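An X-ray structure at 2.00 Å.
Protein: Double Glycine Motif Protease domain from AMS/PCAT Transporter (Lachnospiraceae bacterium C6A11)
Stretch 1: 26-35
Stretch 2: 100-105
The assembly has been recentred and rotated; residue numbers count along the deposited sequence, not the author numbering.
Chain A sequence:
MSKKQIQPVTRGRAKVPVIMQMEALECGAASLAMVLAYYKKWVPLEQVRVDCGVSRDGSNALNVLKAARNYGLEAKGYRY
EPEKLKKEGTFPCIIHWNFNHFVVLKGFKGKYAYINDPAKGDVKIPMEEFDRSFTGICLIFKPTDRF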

# COMPACT_ATOMS: atom_id res chain seq x y z
N GLU A 26 1.39 12.57 4.70
CA GLU A 26 0.68 12.15 3.46
C GLU A 26 0.98 10.76 2.91
O GLU A 26 0.38 10.39 1.89
CB GLU A 26 0.88 13.21 2.36
CG GLU A 26 0.35 14.58 2.75
CD GLU A 26 0.68 15.69 1.77
OE1 GLU A 26 1.16 15.43 0.64
OE2 GLU A 26 0.44 16.85 2.15
N CYS A 27 1.83 9.97 3.57
CA CYS A 27 2.30 8.66 3.01
C CYS A 27 1.15 7.72 2.53
O CYS A 27 1.29 7.08 1.48
CB CYS A 27 3.21 7.90 3.99
SG CYS A 27 2.45 7.57 5.58
N GLY A 28 0.07 7.66 3.30
CA GLY A 28 -1.14 6.87 2.97
C GLY A 28 -1.68 7.24 1.61
O GLY A 28 -1.90 6.39 0.75
N ALA A 29 -1.87 8.54 1.42
CA ALA A 29 -2.39 9.09 0.17
C ALA A 29 -1.45 8.93 -1.04
O ALA A 29 -1.91 8.60 -2.14
CB ALA A 29 -2.73 10.56 0.37
N ALA A 30 -0.15 9.19 -0.83
CA ALA A 30 0.84 8.97 -1.86
C ALA A 30 0.87 7.48 -2.29
O ALA A 30 0.90 7.19 -3.47
CB ALA A 30 2.21 9.41 -1.35
N SER A 31 0.77 6.57 -1.31
CA SER A 31 0.81 5.15 -1.55
C SER A 31 -0.45 4.77 -2.34
O SER A 31 -0.33 4.06 -3.31
CB SER A 31 0.89 4.33 -0.23
OG SER A 31 2.11 4.61 0.49
N LEU A 32 -1.64 5.22 -1.95
CA LEU A 32 -2.82 4.88 -2.79
C LEU A 32 -2.73 5.54 -4.20
O LEU A 32 -3.26 5.01 -5.17
CB LEU A 32 -4.11 5.26 -2.12
CG LEU A 32 -5.41 4.97 -2.90
CD1 LEU A 32 -5.58 3.52 -3.26
CD2 LEU A 32 -6.58 5.38 -2.03
N ALA A 33 -2.08 6.69 -4.31
CA ALA A 33 -1.98 7.39 -5.61
C ALA A 33 -1.17 6.54 -6.60
O ALA A 33 -1.61 6.31 -7.74
CB ALA A 33 -1.37 8.80 -5.44
N MET A 34 -0.04 6.00 -6.12
CA MET A 34 0.80 5.02 -6.86
C MET A 34 0.03 3.78 -7.27
O MET A 34 0.19 3.35 -8.43
CB MET A 34 2.03 4.62 -6.05
CG MET A 34 3.01 5.71 -5.94
SD MET A 34 4.61 5.43 -5.10
CE MET A 34 4.19 5.68 -3.40
N VAL A 35 -0.77 3.21 -6.37
CA VAL A 35 -1.63 2.05 -6.74
C VAL A 35 -2.66 2.42 -7.83
O VAL A 35 -2.83 1.68 -8.79
CB VAL A 35 -2.35 1.36 -5.53
CG1 VAL A 35 -3.28 0.24 -6.01
CG2 VAL A 35 -1.36 0.75 -4.57
N ASN A 100 4.30 3.33 11.78
CA ASN A 100 4.37 4.78 11.54
C ASN A 100 3.92 5.30 10.17
O ASN A 100 3.70 6.50 10.00
CB ASN A 100 5.88 5.05 11.33
CG ASN A 100 6.52 5.60 12.52
OD1 ASN A 100 7.44 6.40 12.43
ND2 ASN A 100 6.07 5.15 13.66
N HIS A 101 3.98 4.42 9.17
CA HIS A 101 4.29 4.80 7.79
C HIS A 101 3.62 3.78 6.86
O HIS A 101 3.30 2.63 7.27
CB HIS A 101 5.84 4.89 7.61
CG HIS A 101 6.32 5.50 6.33
ND1 HIS A 101 5.96 6.77 5.92
CD2 HIS A 101 7.18 5.05 5.39
CE1 HIS A 101 6.57 7.07 4.79
NE2 HIS A 101 7.29 6.02 4.43
N PHE A 102 3.33 4.24 5.66
CA PHE A 102 2.83 3.38 4.61
C PHE A 102 3.79 3.50 3.44
O PHE A 102 4.22 4.61 3.08
CB PHE A 102 1.43 3.76 4.17
CG PHE A 102 0.38 3.46 5.17
CD1 PHE A 102 0.07 2.15 5.49
CD2 PHE A 102 -0.33 4.50 5.79
CE1 PHE A 102 -0.91 1.88 6.42
CE2 PHE A 102 -1.29 4.21 6.73
CZ PHE A 102 -1.58 2.91 7.04
N VAL A 103 4.12 2.35 2.85
CA VAL A 103 4.88 2.27 1.64
C VAL A 103 4.17 1.35 0.65
O VAL A 103 3.27 0.59 1.03
CB VAL A 103 6.30 1.82 1.91
CG1 VAL A 103 6.98 2.76 2.91
CG2 VAL A 103 6.35 0.35 2.38
N VAL A 104 4.57 1.43 -0.63
CA VAL A 104 4.02 0.54 -1.67
C VAL A 104 4.98 -0.60 -1.97
O VAL A 104 6.12 -0.35 -2.35
CB VAL A 104 3.77 1.28 -2.99
CG1 VAL A 104 3.20 0.29 -4.03
CG2 VAL A 104 2.79 2.39 -2.75
N LEU A 105 4.50 -1.84 -1.79
CA LEU A 105 5.31 -3.04 -2.08
C LEU A 105 5.06 -3.50 -3.52
O LEU A 105 3.88 -3.82 -3.91
CB LEU A 105 5.01 -4.17 -1.09
CG LEU A 105 5.76 -5.53 -1.21
CD1 LEU A 105 7.26 -5.34 -1.21
CD2 LEU A 105 5.41 -6.48 -0.08

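A helix and a strand pack side by side through van der Waals contact, with no hydrogen bond between them. Helix 27-35 and strand 101-105 run nearly parallel, 14° apart, and their axes approach to 7.2 Å. The contact buries 351 Å², both sides summed. Cys27, Ser31, Met34, Phe102 and Val104 are all buried; His101 is partly exposed.

Cys27, Ser31 and Met34 point toward the strand, about one helical turn apart. Phe102 and Val104 point toward the helix, while Val103 between them points away, in the usual alternation of a strand.

At the first turn, Cys27 adopts the p rotamer. Its SG lies 3.4 Å from Phe102 N and 4.1 Å from Phe102 CD2, and its CB is 3.5 Å from His101 ND1. The sulfur sits obliquely to both rings. Cys27 is also covalently bonded to a group elsewhere in the structure. Gly28 has no side chain, so the Phe102 ring meets its backbone: Gly28 CA is 3.8 Å from Phe102 CD2.

Ser31 faces the strand in the middle of the contact with a short side chain whose hydroxyl is used inside the helix. Its OG donates a hydrogen bond to Cys27 O (2.8 Å). The same OG is 3.3 Å from Phe102 O.

Val104 fills the next position with compact, branched bulk. Its CG2 lies 3.7 Å from Ser31 CB and 3.6 Å from Met34 CE, the end of an m, t, m side chain that brings its methyl group to the valine.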